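Local coordinates for glycosyl hydrolase, family 38 (Enterococcus faecalis, PDB 5KBP), which probably hydrolyses alpha-mannosidic linkages in carbohydrates as a metal-dependent family 38 glycoside hydrolase, at residues V39-F49 with A74-L84; L145-P156 with I185-W193. All coordinates share one frame; numbering follows the deposited sequence.

In the fold
Both contacts lie within the family 38 N-terminal domain, one after the other along the chain, with centres about 27 Å apart and nearest atoms about 14 Å apart, and they use different helices and strands. Contact 1 is helix-on-helix packing at the periphery, about 37 Å from the centre of the chain: its inner part, round Leu40, Ala78 and Leu84, is aliphatic and buried, while Ile43 and Lys83 lie nearer the surface. Contact 2, about 24 Å from that centre, is strand pairing inside a five-stranded mixed sheet. Five backbone hydrogen bonds hold it, against a single lysine-to-carbonyl bond across contact 1, and aromatic and aliphatic groups flank its strands. Helix 263-270 packs on one face of that sheet.

Contact 1: V39-F49 with A74-L84; sequences VLDLIENDPEF and AVKKAVQAGKL. With SO4 (sulfate ion), chain E.
Helices 39-45 and 74-80 pack with their axes 10.6 Å apart at an angle of 59°, and the chains come nearest where Ile43 faces Lys83, just beyond the second helix. That helix ends in a Schellman motif: Gly82 takes a positive phi, with Lys83 N bonded back to Ala78 O and Gly82 N to Val79 O; Leu84 N also reaches Ala78 O. In this family 38 N-terminal domain, Tyr64 of helix 59-65 packs beside the pair on Leu40 and Val75. Leu40 splits its two methyls between neighbours, CD2 resting on Ala78 CB at 3.7 Å and CD1 meeting Val75 CG2 at 4.1 Å. Ile43 and Lys83 run past each other in opposite directions: CG2 of Ile43, anti to its backbone N, lies against CB and CD of Lys83, each 3.7 Å away, while Ile43 CD1 lies 3.3 Å from Lys83 O and also meets Leu84 CD1. Leu84 CD1 also meets Val39 CG1, the two side chains crossing nearly at right angles. At the margin, Glu44 OE1 approaches Ala74 CB to 3.6 Å. Away from helix 39-45, Lys76 NZ bonds sulfate O3 and, weakly, O4; the ion, probably from the crystallisation liquor, is also held by Lys72 of this chain and Lys72 of the second subunit. A bend in the Lys83 chain at chi4 (-59°) brings NZ to Phe49 O at 2.9 Å, with Asn50 O as a second acceptor.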
loop_
_atom_site.group_PDB
_atom_site.type_symbol
_atom_site.label_atom_id
_atom_site.label_comp_id
_atom_site.label_asym_id
_atom_site.label_seq_id
_atom_site.Cartn_x
_atom_site.Cartn_y
_atom_site.Cartn_z
ATOM N N VAL A 39 2.624 12.113 -26.504
ATOM C CA VAL A 39 2.917 11.159 -27.570
ATOM C C VAL A 39 1.696 10.962 -28.458
ATOM O O VAL A 39 1.799 10.967 -29.691
ATOM C CB VAL A 39 3.413 9.827 -26.979
ATOM C CG1 VAL A 39 3.513 8.769 -28.067
ATOM C CG2 VAL A 39 4.757 10.021 -26.303
ATOM N N LEU A 40 0.520 10.788 -27.848
ATOM C CA LEU A 40 -0.712 10.697 -28.626
ATOM C C LEU A 40 -0.973 11.977 -29.406
ATOM O O LEU A 40 -1.537 11.930 -30.506
ATOM C CB LEU A 40 -1.892 10.382 -27.708
ATOM C CG LEU A 40 -1.844 9.036 -26.981
ATOM C CD1 LEU A 40 -3.076 8.841 -26.109
ATOM C CD2 LEU A 40 -1.706 7.901 -27.979
ATOM N N ASP A 41 -0.580 13.128 -28.855
ATOM C CA ASP A 41 -0.705 14.386 -29.584
ATOM C C ASP A 41 0.107 14.346 -30.874
ATOM O O ASP A 41 -0.380 14.733 -31.943
ATOM C CB ASP A 41 -0.255 15.544 -28.689
ATOM C CG ASP A 41 -0.733 16.898 -29.186
ATOM O OD1 ASP A 41 -0.764 17.122 -30.415
ATOM O OD2 ASP A 41 -1.071 17.748 -28.336
ATOM N N LEU A 42 1.350 13.868 -30.792
ATOM C CA LEU A 42 2.198 13.787 -31.977
ATOM C C LEU A 42 1.708 12.712 -32.941
ATOM O O LEU A 42 1.789 12.884 -34.163
ATOM C CB LEU A 42 3.645 13.516 -31.565
ATOM C CG LEU A 42 4.408 14.667 -30.908
ATOM C CD1 LEU A 42 5.676 14.157 -30.247
ATOM C CD2 LEU A 42 4.732 15.735 -31.942
ATOM N N ILE A 43 1.200 11.597 -32.412
ATOM C CA ILE A 43 0.762 10.498 -33.267
ATOM C C ILE A 43 -0.464 10.902 -34.078
ATOM O O ILE A 43 -0.597 10.538 -35.253
ATOM C CB ILE A 43 0.497 9.242 -32.415
ATOM C CG1 ILE A 43 1.818 8.634 -31.939
ATOM C CG2 ILE A 43 -0.321 8.219 -33.188
ATOM C CD1 ILE A 43 1.651 7.388 -31.095
ATOM N N GLU A 44 -1.365 11.674 -33.477
ATOM C CA GLU A 44 -2.621 12.038 -34.116
ATOM C C GLU A 44 -2.522 13.280 -34.994
ATOM O O GLU A 44 -3.480 13.583 -35.713
ATOM C CB GLU A 44 -3.703 12.257 -33.054
ATOM C CG GLU A 44 -4.046 11.007 -32.259
ATOM C CD GLU A 44 -4.715 11.323 -30.935
ATOM O OE1 GLU A 44 -4.946 10.382 -30.148
ATOM O OE2 GLU A 44 -5.005 12.509 -30.679
ATOM N N ASN A 45 -1.408 13.995 -34.962
ATOM C CA ASN A 45 -1.347 15.270 -35.673
ATOM C C ASN A 45 -0.148 15.401 -36.600
ATOM O O ASN A 45 -0.283 15.971 -37.685
ATOM C CB ASN A 45 -1.341 16.427 -34.662
ATOM C CG ASN A 45 -2.537 16.397 -33.730
ATOM O OD1 ASN A 45 -3.642 16.025 -34.129
ATOM N ND2 ASN A 45 -2.322 16.789 -32.480
ATOM N N ASP A 46 1.020 14.898 -36.203
ATOM C CA ASP A 46 2.243 15.097 -36.968
ATOM C C ASP A 46 2.365 14.009 -38.031
ATOM O O ASP A 46 2.573 12.839 -37.674
ATOM C CB ASP A 46 3.454 15.085 -36.049
ATOM C CG ASP A 46 4.736 15.472 -36.759
ATOM O OD1 ASP A 46 4.663 15.996 -37.892
ATOM O OD2 ASP A 46 5.819 15.262 -36.175
ATOM N N PRO A 47 2.258 14.336 -39.321
ATOM C CA PRO A 47 2.284 13.287 -40.355
ATOM C C PRO A 47 3.643 12.643 -40.547
ATOM O O PRO A 47 3.717 11.579 -41.176
ATOM C CB PRO A 47 1.848 14.030 -41.628
ATOM C CG PRO A 47 1.304 15.351 -41.158
ATOM C CD PRO A 47 2.033 15.669 -39.898
ATOM N N GLU A 48 4.715 13.246 -40.040
ATOM C CA GLU A 48 6.047 12.681 -40.175
ATOM C C GLU A 48 6.492 11.909 -38.941
ATOM O O GLU A 48 7.550 11.273 -38.976
ATOM C CB GLU A 48 7.062 13.789 -40.478
ATOM C CG GLU A 48 6.692 14.654 -41.672
ATOM C CD GLU A 48 6.698 13.885 -42.978
ATOM O OE1 GLU A 48 7.422 12.871 -43.073
ATOM O OE2 GLU A 48 5.976 14.294 -43.911
ATOM N N PHE A 49 5.715 11.948 -37.862
ATOM C CA PHE A 49 6.026 11.177 -36.663
ATOM C C PHE A 49 5.763 9.702 -36.939
ATOM O O PHE A 49 4.609 9.278 -37.044
ATOM C CB PHE A 49 5.191 11.675 -35.486
ATOM C CG PHE A 49 5.633 11.134 -34.157
ATOM C CD1 PHE A 49 6.617 11.781 -33.426
ATOM C CD2 PHE A 49 5.066 9.982 -33.637
ATOM C CE1 PHE A 49 7.028 11.288 -32.202
ATOM C CE2 PHE A 49 5.474 9.484 -32.413
ATOM C CZ PHE A 49 6.456 10.139 -31.694
ATOM N N ALA A 74 -8.455 6.191 -28.197
ATOM C CA ALA A 74 -7.291 6.841 -28.792
ATOM C C ALA A 74 -6.055 5.956 -28.684
ATOM O O ALA A 74 -5.263 5.866 -29.631
ATOM C CB ALA A 74 -7.045 8.193 -28.124
ATOM N N VAL A 75 -5.872 5.295 -27.538
ATOM C CA VAL A 75 -4.741 4.385 -27.370
ATOM C C VAL A 75 -4.865 3.201 -28.319
ATOM O O VAL A 75 -3.879 2.763 -28.925
ATOM C CB VAL A 75 -4.639 3.927 -25.903
ATOM C CG1 VAL A 75 -3.648 2.782 -25.766
ATOM C CG2 VAL A 75 -4.236 5.091 -25.013
ATOM N N LYS A 76 -6.078 2.660 -28.456
ATOM C CA LYS A 76 -6.313 1.578 -29.408
ATOM C C LYS A 76 -5.912 1.993 -30.817
ATOM O O LYS A 76 -5.170 1.279 -31.499
ATOM C CB LYS A 76 -7.784 1.164 -29.377
ATOM C CG LYS A 76 -8.142 0.141 -28.314
ATOM C CD LYS A 76 -9.646 -0.088 -28.288
ATOM C CE LYS A 76 -9.995 -1.399 -27.603
ATOM N NZ LYS A 76 -11.470 -1.577 -27.473
ATOM N N LYS A 77 -6.389 3.158 -31.265
ATOM C CA LYS A 77 -6.082 3.614 -32.616
ATOM C C LYS A 77 -4.598 3.905 -32.796
ATOM O O LYS A 77 -4.061 3.721 -33.894
ATOM C CB LYS A 77 -6.914 4.851 -32.955
ATOM C CG LYS A 77 -8.387 4.554 -33.191
ATOM C CD LYS A 77 -9.172 5.811 -33.535
ATOM C CE LYS A 77 -9.405 6.680 -32.308
ATOM N NZ LYS A 77 -10.300 7.834 -32.605
ATOM N N ALA A 78 -3.917 4.357 -31.740
ATOM C CA ALA A 78 -2.484 4.611 -31.849
ATOM C C ALA A 78 -1.705 3.313 -32.020
ATOM O O ALA A 78 -0.765 3.248 -32.821
ATOM C CB ALA A 78 -1.988 5.379 -30.625
ATOM N N VAL A 79 -2.082 2.267 -31.280
ATOM C CA VAL A 79 -1.400 0.982 -31.411
ATOM C C VAL A 79 -1.779 0.306 -32.725
ATOM O O VAL A 79 -0.927 -0.287 -33.401
ATOM C CB VAL A 79 -1.718 0.087 -30.199
ATOM C CG1 VAL A 79 -1.101 -1.290 -30.376
ATOM C CG2 VAL A 79 -1.212 0.733 -28.922
ATOM N N GLN A 80 -3.056 0.387 -33.111
ATOM C CA GLN A 80 -3.495 -0.228 -34.360
ATOM C C GLN A 80 -2.803 0.390 -35.568
ATOM O O GLN A 80 -2.608 -0.286 -36.584
ATOM C CB GLN A 80 -5.013 -0.112 -34.506
ATOM C CG GLN A 80 -5.809 -0.996 -33.558
ATOM C CD GLN A 80 -7.303 -0.759 -33.663
ATOM O OE1 GLN A 80 -7.793 -0.250 -34.671
ATOM N NE2 GLN A 80 -8.036 -1.122 -32.617
ATOM N N ALA A 81 -2.425 1.664 -35.478
ATOM C CA ALA A 81 -1.747 2.346 -36.571
ATOM C C ALA A 81 -0.258 2.043 -36.631
ATOM O O ALA A 81 0.428 2.571 -37.513
ATOM C CB ALA A 81 -1.956 3.858 -36.456
ATOM N N GLY A 82 0.258 1.211 -35.729
ATOM C CA GLY A 82 1.682 0.958 -35.695
ATOM C C GLY A 82 2.518 2.143 -35.276
ATOM O O GLY A 82 3.718 2.172 -35.558
ATOM N N LYS A 83 1.913 3.130 -34.615
ATOM C CA LYS A 83 2.639 4.306 -34.154
ATOM C C LYS A 83 2.928 4.289 -32.660
ATOM O O LYS A 83 3.772 5.065 -32.201
ATOM C CB LYS A 83 1.865 5.581 -34.512
ATOM C CG LYS A 83 1.726 5.802 -36.009
ATOM C CD LYS A 83 1.303 7.224 -36.331
ATOM C CE LYS A 83 1.446 7.508 -37.817
ATOM N NZ LYS A 83 2.849 7.306 -38.272
ATOM N N LEU A 84 2.257 3.433 -31.895
ATOM C CA LEU A 84 2.584 3.200 -30.494
ATOM C C LEU A 84 3.094 1.768 -30.382
ATOM O O LEU A 84 2.306 0.817 -30.434
ATOM C CB LEU A 84 1.377 3.444 -29.591
ATOM C CG LEU A 84 1.700 3.695 -28.115
ATOM C CD1 LEU A 84 2.714 4.817 -27.984
ATOM C CD2 LEU A 84 0.437 4.021 -27.334
HETATM S S SO4 E . -13.559 -1.892 -24.161
HETATM O O1 SO4 E . -14.899 -1.543 -23.696
HETATM O O2 SO4 E . -12.753 -2.339 -23.030
HETATM O O3 SO4 E . -12.938 -0.721 -24.771
HETATM O O4 SO4 E . -13.649 -2.964 -25.147
#

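Contact 2: L145-P156 with I185-W193; sequences LPAAAFGRGVKP and IFGLLFANW
Phe150 and Leu189 meet on one side of a pair of parallel strands, 147-150 and 185-189, within the mixed sheet of the family 38 N-terminal domain. The Phe150 ring stands with CG between its backbone N and carbonyl carbon (chi1 59°), which swings it toward the neighbouring strand, edge on to Gly187 CA and oblique to Leu189 CD1, which CE2 touches at 3.7 Å. On the same face Ile185 CD1 lies 3.7 Å from Ala148 CB, while Met140 of helix 136-141 also packs on Ile185. Ala147, Ala149, Phe186 and Leu188 occupy the other face, where Phe186 presents a ring edge to Ala147 CB and helix 263-270 packs on Phe186 and Leu188. Just after strand 185-189, Phe190 sets CZ against Ala149 CB at 3.7 Å, with its CD2 3.1 Å from Phe150 O. Farther along both segments, Pro156 CG rests on Ala191 CB at 3.8 Å. The Arg152 guanidinium and the Trp193 ring stand at 90° to each other, CH2 at the indole edge lying over a guanidinium face, 3.8 Å from NE. That NE also forms a salt bridge with Asp128. Five N-H...O bonds join the backbones, from Phe186 N to Pro146 O through to Phe190 N to Phe150 O at 3.0 Å. The backbone groups facing each other are thus paired between the strands, while Ala147 and Ala149 bond outward to Gly124 and Phe126; both faces are left to apolar packing, and the charge of Arg152, paired with Asp128, sits beyond the strand end.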
loop_
_atom_site.group_PDB
_atom_site.type_symbol
_atom_site.label_atom_id
_atom_site.label_comp_id
_atom_site.label_asym_id
_atom_site.label_seq_id
_atom_site.Cartn_x
_atom_site.Cartn_y
_atom_site.Cartn_z
ATOM N N LEU A 145 10.824 -14.518 -29.574
ATOM C CA LEU A 145 11.619 -13.298 -29.647
ATOM C C LEU A 145 13.001 -13.631 -30.194
ATOM O O LEU A 145 13.797 -14.281 -29.496
ATOM C CB LEU A 145 11.729 -12.639 -28.270
ATOM C CG LEU A 145 10.414 -12.163 -27.647
ATOM C CD1 LEU A 145 10.672 -11.459 -26.331
ATOM C CD2 LEU A 145 9.671 -11.247 -28.602
ATOM N N PRO A 146 13.328 -13.225 -31.418
ATOM C CA PRO A 146 14.616 -13.590 -32.023
ATOM C C PRO A 146 15.760 -12.629 -31.738
ATOM O O PRO A 146 16.889 -12.907 -32.160
ATOM C CB PRO A 146 14.278 -13.592 -33.519
ATOM C CG PRO A 146 13.265 -12.507 -33.650
ATOM C CD PRO A 146 12.453 -12.519 -32.373
ATOM N N ALA A 147 15.513 -11.521 -31.043
ATOM C CA ALA A 147 16.557 -10.540 -30.788
ATOM C C ALA A 147 16.327 -9.891 -29.430
ATOM O O ALA A 147 15.212 -9.883 -28.902
ATOM C CB ALA A 147 16.610 -9.477 -31.892
ATOM N N ALA A 148 17.404 -9.341 -28.870
ATOM C CA ALA A 148 17.357 -8.707 -27.559
ATOM C C ALA A 148 18.286 -7.504 -27.541
ATOM O O ALA A 148 19.468 -7.623 -27.876
ATOM C CB ALA A 148 17.750 -9.691 -26.451
ATOM N N ALA A 149 17.748 -6.350 -27.150
ATOM C CA ALA A 149 18.523 -5.123 -27.014
ATOM C C ALA A 149 18.852 -4.894 -25.546
ATOM O O ALA A 149 17.961 -4.946 -24.690
ATOM C CB ALA A 149 17.758 -3.926 -27.580
ATOM N N PHE A 150 20.127 -4.638 -25.257
ATOM C CA PHE A 150 20.595 -4.479 -23.888
ATOM C C PHE A 150 21.643 -3.376 -23.836
ATOM O O PHE A 150 22.133 -2.905 -24.866
ATOM C CB PHE A 150 21.162 -5.793 -23.333
ATOM C CG PHE A 150 22.313 -6.341 -24.128
ATOM C CD1 PHE A 150 22.088 -7.115 -25.255
ATOM C CD2 PHE A 150 23.620 -6.088 -23.746
ATOM C CE1 PHE A 150 23.143 -7.621 -25.989
ATOM C CE2 PHE A 150 24.681 -6.591 -24.476
ATOM C CZ PHE A 150 24.442 -7.360 -25.599
ATOM N N GLY A 151 21.992 -2.970 -22.617
ATOM C CA GLY A 151 22.910 -1.862 -22.434
ATOM C C GLY A 151 24.109 -2.159 -21.557
ATOM O O GLY A 151 25.151 -1.509 -21.689
ATOM N N ARG A 152 23.984 -3.133 -20.659
ATOM C CA ARG A 152 25.042 -3.471 -19.719
ATOM C C ARG A 152 25.508 -4.905 -19.933
ATOM O O ARG A 152 24.752 -5.758 -20.409
ATOM C CB ARG A 152 24.571 -3.299 -18.269
ATOM C CG ARG A 152 24.060 -1.909 -17.934
ATOM C CD ARG A 152 23.475 -1.876 -16.532
ATOM N NE ARG A 152 22.975 -0.553 -16.169
ATOM C CZ ARG A 152 23.665 0.340 -15.466
ATOM N NH1 ARG A 152 24.889 0.051 -15.046
ATOM N NH2 ARG A 152 23.130 1.519 -15.181
ATOM N N GLY A 153 26.768 -5.163 -19.573
ATOM C CA GLY A 153 27.346 -6.491 -19.596
ATOM C C GLY A 153 28.441 -6.678 -20.629
ATOM O O GLY A 153 29.310 -7.540 -20.446
ATOM N N VAL A 154 28.419 -5.899 -21.709
ATOM C CA VAL A 154 29.371 -6.039 -22.805
ATOM C C VAL A 154 30.016 -4.685 -23.073
ATOM O O VAL A 154 29.363 -3.642 -22.959
ATOM C CB VAL A 154 28.691 -6.587 -24.079
ATOM C CG1 VAL A 154 29.716 -6.828 -25.180
ATOM C CG2 VAL A 154 27.938 -7.871 -23.770
ATOM N N LYS A 155 31.303 -4.704 -23.426
ATOM C CA LYS A 155 32.077 -3.503 -23.703
ATOM C C LYS A 155 32.422 -3.427 -25.180
ATOM O O LYS A 155 32.977 -4.388 -25.730
ATOM C CB LYS A 155 33.363 -3.494 -22.866
ATOM C CG LYS A 155 34.343 -2.392 -23.225
ATOM C CD LYS A 155 35.625 -2.522 -22.418
ATOM C CE LYS A 155 36.665 -1.501 -22.846
ATOM N NZ LYS A 155 36.197 -0.104 -22.641
ATOM N N PRO A 156 32.110 -2.320 -25.856
ATOM C CA PRO A 156 32.464 -2.190 -27.274
ATOM C C PRO A 156 33.886 -1.685 -27.467
ATOM O O PRO A 156 34.392 -0.855 -26.709
ATOM C CB PRO A 156 31.441 -1.167 -27.784
ATOM C CG PRO A 156 31.184 -0.300 -26.596
ATOM C CD PRO A 156 31.285 -1.194 -25.385
ATOM N N ILE A 185 20.698 -15.981 -30.310
ATOM C CA ILE A 185 19.842 -14.881 -30.731
ATOM C C ILE A 185 20.727 -13.737 -31.219
ATOM O O ILE A 185 21.943 -13.737 -31.033
ATOM C CB ILE A 185 18.904 -14.401 -29.608
ATOM C CG1 ILE A 185 19.718 -13.830 -28.444
ATOM C CG2 ILE A 185 18.018 -15.537 -29.130
ATOM C CD1 ILE A 185 18.882 -13.123 -27.397
ATOM N N PHE A 186 20.091 -12.753 -31.848
ATOM C CA PHE A 186 20.782 -11.552 -32.300
ATOM C C PHE A 186 20.811 -10.528 -31.173
ATOM O O PHE A 186 19.769 -10.202 -30.595
ATOM C CB PHE A 186 20.101 -10.964 -33.536
ATOM C CG PHE A 186 20.683 -9.653 -33.978
ATOM C CD1 PHE A 186 21.928 -9.605 -34.582
ATOM C CD2 PHE A 186 19.989 -8.470 -33.788
ATOM C CE1 PHE A 186 22.470 -8.402 -34.987
ATOM C CE2 PHE A 186 20.526 -7.263 -34.193
ATOM C CZ PHE A 186 21.769 -7.230 -34.793
ATOM N N GLY A 187 22.002 -10.024 -30.863
ATOM C CA GLY A 187 22.194 -9.071 -29.785
ATOM C C GLY A 187 22.434 -7.673 -30.331
ATOM O O GLY A 187 23.306 -7.468 -31.177
ATOM N N LEU A 188 21.645 -6.721 -29.835
ATOM C CA LEU A 188 21.766 -5.312 -30.200
ATOM C C LEU A 188 22.218 -4.545 -28.964
ATOM O O LEU A 188 21.449 -4.382 -28.011
ATOM C CB LEU A 188 20.443 -4.769 -30.737
ATOM C CG LEU A 188 20.432 -3.315 -31.221
ATOM C CD1 LEU A 188 21.456 -3.114 -32.328
ATOM C CD2 LEU A 188 19.042 -2.908 -31.688
ATOM N N LEU A 189 23.460 -4.074 -28.980
ATOM C CA LEU A 189 24.052 -3.388 -27.841
ATOM C C LEU A 189 23.925 -1.880 -28.015
ATOM O O LEU A 189 24.247 -1.342 -29.079
ATOM C CB LEU A 189 25.524 -3.770 -27.680
ATOM C CG LEU A 189 26.329 -2.929 -26.688
ATOM C CD1 LEU A 189 25.847 -3.156 -25.263
ATOM C CD2 LEU A 189 27.816 -3.222 -26.814
ATOM N N PHE A 190 23.454 -1.204 -26.966
ATOM C CA PHE A 190 23.483 0.257 -26.915
ATOM C C PHE A 190 24.907 0.668 -26.551
ATOM O O PHE A 190 25.223 1.018 -25.411
ATOM C CB PHE A 190 22.461 0.792 -25.918
ATOM C CG PHE A 190 21.044 0.388 -26.220
ATOM C CD1 PHE A 190 20.425 0.806 -27.386
ATOM C CD2 PHE A 190 20.326 -0.397 -25.333
ATOM C CE1 PHE A 190 19.123 0.438 -27.667
ATOM C CE2 PHE A 190 19.024 -0.767 -25.607
ATOM C CZ PHE A 190 18.421 -0.348 -26.777
ATOM N N ALA A 191 25.791 0.603 -27.554
ATOM C CA ALA A 191 27.208 0.856 -27.314
ATOM C C ALA A 191 27.458 2.295 -26.888
ATOM O O ALA A 191 28.452 2.577 -26.208
ATOM C CB ALA A 191 28.023 0.519 -28.562
ATOM N N ASN A 192 26.579 3.214 -27.280
ATOM C CA ASN A 192 26.602 4.589 -26.801
ATOM C C ASN A 192 25.393 4.892 -25.921
ATOM O O ASN A 192 24.885 6.016 -25.920
ATOM C CB ASN A 192 26.675 5.566 -27.973
ATOM C CG ASN A 192 28.076 5.690 -28.538
ATOM O OD1 ASN A 192 28.901 6.441 -28.019
ATOM N ND2 ASN A 192 28.352 4.952 -29.607
ATOM N N TRP A 193 24.920 3.882 -25.183
ATOM C CA TRP A 193 23.787 3.987 -24.267
ATOM C C TRP A 193 22.487 4.262 -25.015
ATOM O O TRP A 193 22.506 4.620 -26.197
ATOM C CB TRP A 193 24.050 5.065 -23.208
ATOM C CG TRP A 193 23.309 4.856 -21.923
ATOM C CD1 TRP A 193 22.474 5.742 -21.307
ATOM C CD2 TRP A 193 23.335 3.686 -21.093
ATOM N NE1 TRP A 193 21.982 5.198 -20.146
ATOM C CE2 TRP A 193 22.493 3.937 -19.993
ATOM C CE3 TRP A 193 23.989 2.451 -21.176
ATOM C CZ2 TRP A 193 22.288 3.000 -18.980
ATOM C CZ3 TRP A 193 23.781 1.522 -20.171
ATOM C CH2 TRP A 193 22.938 1.802 -19.089
#